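Putative oxidoreductase with NAD(P)-binding Rossmann-fold domain (Clostridium difficile, PDB 3UUW) is a putative oxidoreductase of the Gfo/Idh/MocA family that probably binds NAD(P) in its Rossmann-fold domain. Local coordinates at residues 93-98 with 120-125; 124-129 with 168-173. All blocks are in the same frame, centred on the assembly; numbering follows the deposited sequence.

How the contacts relate
Contact 1 (93-98 with 120-125) comes first along the chain. It pairs strands 92-95 and 120-122 of the five-stranded parallel sheet, and strand 120-122 is the outermost on its side within this chain. Contact 2 (124-129 with 168-173) begins where contact 1 ends, and the two share Phe124 and Asn125. It joins the turn after strand 120-122 to helix 160-179. Their centres lie about 11 Å apart. Lys97 of contact 1 packs on Ile169 and His170 of contact 2. Together they lead from the Rossmann sheet to the C-terminal domain, across the interdomain cleft that holds the active site in Gfo/Idh/MocA enzymes, and probably here.

Contact 1: residues 93-98 with 120-125; sequences VYVDKP and LMVGFN
The Tyr94 ring meets Met121 at its edge. Met121 SD lies near the ring plane, 4.0 Å from Tyr94 CD2, in a Met-aromatic contact. The extended Met121 chain (CG anti to the backbone N, chi1 -170°) carries SD alongside the ring edge. The phenol end of Tyr94 reaches Gly123, where OH comes within 3.1 Å of CA. Gly123 has no side chain, which leaves room for this hydroxyl. The same hydroxyl is hydrogen-bonded to Tyr22 OH. Lys97 crosses Phe124 at about a right angle, with Lys97 CB 3.7 Å from Phe124 CE1. Lys97 CB also lies 3.6 Å from Val122 CG1. The Lys97 chain bends at chi2 and chi3, and its NZ forms a salt bridge with Asp166 of helix 160-179.

Three backbone hydrogen bonds join the two segments in parallel register. Met121 N donates to Val93 O, and Val95 N donates to Met121 O. Gly123 N then reaches Val95 O at 2.8 Å, less straight at 143°. The sheet face carrying Val93, Val95, Leu120 and Val122 is apolar, and Val93 CB is 3.9 Å from Leu120 CD1. Beyond the strands a water bridges the two segments. It donates to Asp96 OD1 at 2.6 Å and to Gly123 O at 2.7 Å, and accepts from Lys97 N. Asp96 is also held by Tyr22 and His73. Strand 92-95, helix 103-116 and strand 120-122 form a beta-alpha-beta crossover, as expected of a Rossmann fold. Asp96-Lys97-Pro98, with a cis peptide bond before Pro98, matches the (Glu/Asp)-Lys-Pro motif of Gfo/Idh/MocA proteins, whose lysine lies by the nicotinamide and substrate site, probably here too.

Contact 2: residues 124-129 with 168-173; sequences FNRRFC and YIHVID
The 3-10 turn 125-128, between strand 120-122 and helix 130-138, packs here on helix 160-179. Arg127 of the turn and Asp173 of the helix form a salt bridge. Arg127 approaches side-on, with NE bonded to Asp173 OD2 at 2.8 Å and NH2 to OD1 at 2.8 Å. Both bonds are nearly straight, at 172° and 170°. Each oxygen uses its syn lone pair, and the guanidinium and carboxylate are nearly coplanar. The buried carboxylate is thus gripped through both oxygens. Arg127 NH1 has a second acidic partner in Glu292.

The same carboxylate stacks on one face of Phe124, the planes 12° apart, with Asp173 OD2 3.4 Å from Phe124 CG. Asp173 CB makes a CH-pi contact with this ring. Ile169 CG1 lies at the ring edge, 4.0 Å from Phe124 CE1.

Arg126 NH1 sits over the centre of one face of the His170 ring, 3.1 Å from ND1. Arg126 NE is salt-bridged to Glu225. A water accepts from Arg126 N and is hydrogen-bonded to His170 ND1 at 2.8 Å. A glycerol, probably from crystallisation, binds Arg127 O. The contact joins the turn that leaves the Rossmann sheet to a helix of the C-terminal domain. His170, next to Lys97, is placed on this helix in a way consistent with the histidine of the active-site helix in Gfo/Idh/MocA enzymes, at the domain junction.

Contact 1: residues 93-98 with 120-125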
# COMPACT_ATOMS: atom_id res chain seq x y z
N VAL A 93 -16.29 33.35 -21.32
CA VAL A 93 -14.88 33.19 -20.97
C VAL A 93 -14.66 32.17 -19.89
O VAL A 93 -15.32 32.20 -18.85
CB VAL A 93 -14.30 34.51 -20.50
CG1 VAL A 93 -12.81 34.33 -20.06
CG2 VAL A 93 -14.40 35.55 -21.61
N TYR A 94 -13.80 31.20 -20.19
CA TYR A 94 -13.25 30.29 -19.19
C TYR A 94 -11.82 30.74 -18.91
O TYR A 94 -11.03 30.93 -19.83
CB TYR A 94 -13.25 28.86 -19.71
CG TYR A 94 -12.60 27.84 -18.79
CD1 TYR A 94 -11.19 27.71 -18.71
CD2 TYR A 94 -13.38 27.01 -17.98
CE1 TYR A 94 -10.60 26.78 -17.86
CE2 TYR A 94 -12.80 26.07 -17.13
CZ TYR A 94 -11.41 25.96 -17.07
OH TYR A 94 -10.86 25.01 -16.23
N VAL A 95 -11.49 30.92 -17.64
CA VAL A 95 -10.13 31.38 -17.27
C VAL A 95 -9.59 30.55 -16.10
O VAL A 95 -10.34 30.13 -15.22
CB VAL A 95 -10.15 32.92 -16.91
CG1 VAL A 95 -10.98 33.18 -15.65
CG2 VAL A 95 -8.79 33.45 -16.73
N ASP A 96 -8.29 30.28 -16.11
CA ASP A 96 -7.67 29.64 -14.95
C ASP A 96 -7.74 30.54 -13.73
O ASP A 96 -7.87 31.77 -13.84
CB ASP A 96 -6.23 29.26 -15.24
CG ASP A 96 -6.15 28.01 -16.08
OD1 ASP A 96 -6.69 26.94 -15.63
OD2 ASP A 96 -5.57 28.09 -17.16
N LYS A 97 -7.69 29.91 -12.56
CA LYS A 97 -7.75 30.64 -11.31
C LYS A 97 -6.46 31.43 -11.10
O LYS A 97 -5.42 31.08 -11.67
CB LYS A 97 -8.02 29.69 -10.12
CG LYS A 97 -7.18 28.39 -9.98
CD LYS A 97 -5.73 28.63 -9.60
CE LYS A 97 -4.81 28.43 -10.78
NZ LYS A 97 -3.42 28.83 -10.48
N PRO A 98 -6.54 32.55 -10.38
CA PRO A 98 -7.76 33.19 -9.87
C PRO A 98 -8.36 34.06 -10.98
O PRO A 98 -7.70 34.34 -11.99
CB PRO A 98 -7.21 34.06 -8.74
CG PRO A 98 -5.91 34.51 -9.25
CD PRO A 98 -5.35 33.33 -10.02
N LEU A 120 -18.84 33.60 -17.23
CA LEU A 120 -17.45 33.84 -16.85
C LEU A 120 -17.17 32.78 -15.81
O LEU A 120 -17.72 32.86 -14.71
CB LEU A 120 -17.28 35.26 -16.27
CG LEU A 120 -15.90 35.63 -15.72
CD1 LEU A 120 -14.82 35.47 -16.77
CD2 LEU A 120 -15.94 37.08 -15.15
N MET A 121 -16.39 31.76 -16.18
CA MET A 121 -16.12 30.62 -15.31
C MET A 121 -14.64 30.54 -14.97
O MET A 121 -13.78 30.68 -15.85
CB MET A 121 -16.51 29.33 -16.03
CG MET A 121 -16.50 28.10 -15.17
SD MET A 121 -16.95 26.66 -16.18
CE MET A 121 -17.06 25.41 -14.88
N VAL A 122 -14.35 30.25 -13.70
CA VAL A 122 -12.98 30.06 -13.22
C VAL A 122 -12.70 28.57 -13.10
O VAL A 122 -13.54 27.79 -12.62
CB VAL A 122 -12.73 30.79 -11.88
CG1 VAL A 122 -11.36 30.46 -11.33
CG2 VAL A 122 -12.92 32.33 -12.09
N GLY A 123 -11.50 28.19 -13.54
CA GLY A 123 -11.11 26.79 -13.66
C GLY A 123 -10.71 26.07 -12.40
O GLY A 123 -9.53 25.64 -12.23
N PHE A 124 -11.68 25.90 -11.51
CA PHE A 124 -11.43 25.12 -10.29
C PHE A 124 -11.68 23.66 -10.64
O PHE A 124 -12.73 23.09 -10.32
CB PHE A 124 -12.28 25.62 -9.11
CG PHE A 124 -11.84 26.95 -8.58
CD1 PHE A 124 -10.59 27.09 -7.97
CD2 PHE A 124 -12.66 28.06 -8.66
CE1 PHE A 124 -10.19 28.29 -7.50
CE2 PHE A 124 -12.24 29.27 -8.18
CZ PHE A 124 -11.01 29.38 -7.59
N ASN A 125 -10.70 23.06 -11.32
CA ASN A 125 -10.86 21.69 -11.82
C ASN A 125 -11.19 20.65 -10.76
O ASN A 125 -11.87 19.66 -11.05
CB ASN A 125 -9.63 21.26 -12.63
CG ASN A 125 -8.37 21.35 -11.84
OD1 ASN A 125 -7.92 22.46 -11.53
ND2 ASN A 125 -7.82 20.20 -11.44
O HOH W 1 -7.30 26.98 -13.07

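Contact 2: residues 124-129 with 168-173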
# COMPACT_ATOMS: atom_id res chain seq x y z
N PHE A 124 -11.68 25.90 -11.51
CA PHE A 124 -11.43 25.12 -10.29
C PHE A 124 -11.68 23.66 -10.64
O PHE A 124 -12.73 23.09 -10.32
CB PHE A 124 -12.28 25.62 -9.11
CG PHE A 124 -11.84 26.95 -8.58
CD1 PHE A 124 -10.59 27.09 -7.97
CD2 PHE A 124 -12.66 28.06 -8.66
CE1 PHE A 124 -10.19 28.29 -7.50
CE2 PHE A 124 -12.24 29.27 -8.18
CZ PHE A 124 -11.01 29.38 -7.59
N ASN A 125 -10.70 23.06 -11.32
CA ASN A 125 -10.86 21.69 -11.82
C ASN A 125 -11.19 20.65 -10.76
O ASN A 125 -11.87 19.66 -11.05
CB ASN A 125 -9.63 21.26 -12.63
CG ASN A 125 -8.37 21.35 -11.84
OD1 ASN A 125 -7.92 22.46 -11.53
ND2 ASN A 125 -7.82 20.20 -11.44
N ARG A 126 -10.73 20.86 -9.53
CA ARG A 126 -10.95 19.88 -8.47
C ARG A 126 -12.44 19.65 -8.18
O ARG A 126 -12.81 18.55 -7.78
CB ARG A 126 -10.14 20.26 -7.23
CG ARG A 126 -8.68 20.04 -7.42
CD ARG A 126 -7.86 20.81 -6.43
NE ARG A 126 -6.46 20.47 -6.60
CZ ARG A 126 -5.71 20.87 -7.62
NH1 ARG A 126 -6.20 21.68 -8.56
NH2 ARG A 126 -4.44 20.47 -7.70
N ARG A 127 -13.29 20.65 -8.43
CA ARG A 127 -14.74 20.48 -8.28
C ARG A 127 -15.32 19.46 -9.27
O ARG A 127 -16.47 19.01 -9.11
CB ARG A 127 -15.45 21.81 -8.41
CG ARG A 127 -15.03 22.87 -7.43
CD ARG A 127 -16.10 23.94 -7.40
NE ARG A 127 -15.69 25.17 -6.74
CZ ARG A 127 -16.53 26.18 -6.46
NH1 ARG A 127 -17.83 26.06 -6.70
NH2 ARG A 127 -16.07 27.28 -5.90
N PHE A 128 -14.54 19.12 -10.30
CA PHE A 128 -14.93 18.16 -11.32
C PHE A 128 -14.07 16.91 -11.33
O PHE A 128 -14.21 16.04 -12.20
CB PHE A 128 -14.91 18.83 -12.71
CG PHE A 128 -16.00 19.83 -12.90
CD1 PHE A 128 -15.90 21.10 -12.36
CD2 PHE A 128 -17.15 19.50 -13.59
CE1 PHE A 128 -16.90 22.01 -12.52
CE2 PHE A 128 -18.16 20.42 -13.75
CZ PHE A 128 -18.03 21.67 -13.21
N CYS A 129 -13.14 16.82 -10.37
CA CYS A 129 -12.31 15.64 -10.22
C CYS A 129 -13.25 14.46 -9.92
O CYS A 129 -13.96 14.47 -8.93
CB CYS A 129 -11.28 15.88 -9.11
SG CYS A 129 -10.41 14.39 -8.57
N TYR A 168 -2.40 27.70 -3.13
CA TYR A 168 -3.17 27.37 -1.94
C TYR A 168 -4.67 27.57 -2.19
O TYR A 168 -5.50 26.95 -1.52
CB TYR A 168 -2.75 28.22 -0.76
CG TYR A 168 -3.26 27.80 0.60
CD1 TYR A 168 -3.10 26.50 1.08
CD2 TYR A 168 -3.80 28.73 1.45
CE1 TYR A 168 -3.54 26.13 2.37
CE2 TYR A 168 -4.26 28.38 2.75
CZ TYR A 168 -4.10 27.09 3.21
OH TYR A 168 -4.52 26.77 4.49
N ILE A 169 -4.99 28.39 -3.18
CA ILE A 169 -6.38 28.66 -3.53
C ILE A 169 -7.10 27.36 -3.89
O ILE A 169 -8.30 27.23 -3.65
CB ILE A 169 -6.49 29.70 -4.69
CG1 ILE A 169 -7.92 30.25 -4.81
CG2 ILE A 169 -6.02 29.10 -6.02
CD1 ILE A 169 -8.01 31.44 -5.76
N HIS A 170 -6.38 26.41 -4.48
CA HIS A 170 -6.99 25.12 -4.80
C HIS A 170 -7.43 24.36 -3.56
O HIS A 170 -8.49 23.73 -3.56
CB HIS A 170 -6.06 24.22 -5.61
CG HIS A 170 -5.92 24.62 -7.04
ND1 HIS A 170 -6.99 24.64 -7.91
CD2 HIS A 170 -4.83 24.96 -7.76
CE1 HIS A 170 -6.56 25.01 -9.11
NE2 HIS A 170 -5.25 25.20 -9.04
N VAL A 171 -6.61 24.42 -2.52
CA VAL A 171 -6.92 23.77 -1.24
C VAL A 171 -8.15 24.42 -0.59
O VAL A 171 -9.11 23.73 -0.18
CB VAL A 171 -5.67 23.79 -0.32
CG1 VAL A 171 -6.00 23.19 1.05
CG2 VAL A 171 -4.51 23.02 -0.96
N ILE A 172 -8.13 25.75 -0.51
CA ILE A 172 -9.23 26.53 0.09
C ILE A 172 -10.51 26.34 -0.73
O ILE A 172 -11.56 26.10 -0.16
CB ILE A 172 -8.87 28.00 0.21
CG1 ILE A 172 -7.69 28.17 1.17
CG2 ILE A 172 -10.07 28.87 0.69
CD1 ILE A 172 -7.88 27.52 2.56
N ASP A 173 -10.43 26.44 -2.05
CA ASP A 173 -11.65 26.26 -2.83
C ASP A 173 -12.25 24.86 -2.65
O ASP A 173 -13.47 24.71 -2.53
CB ASP A 173 -11.43 26.49 -4.32
CG ASP A 173 -12.74 26.49 -5.09
OD1 ASP A 173 -13.47 27.51 -4.98
OD2 ASP A 173 -13.05 25.48 -5.75
O HOH W 2 -9.47 23.35 -8.31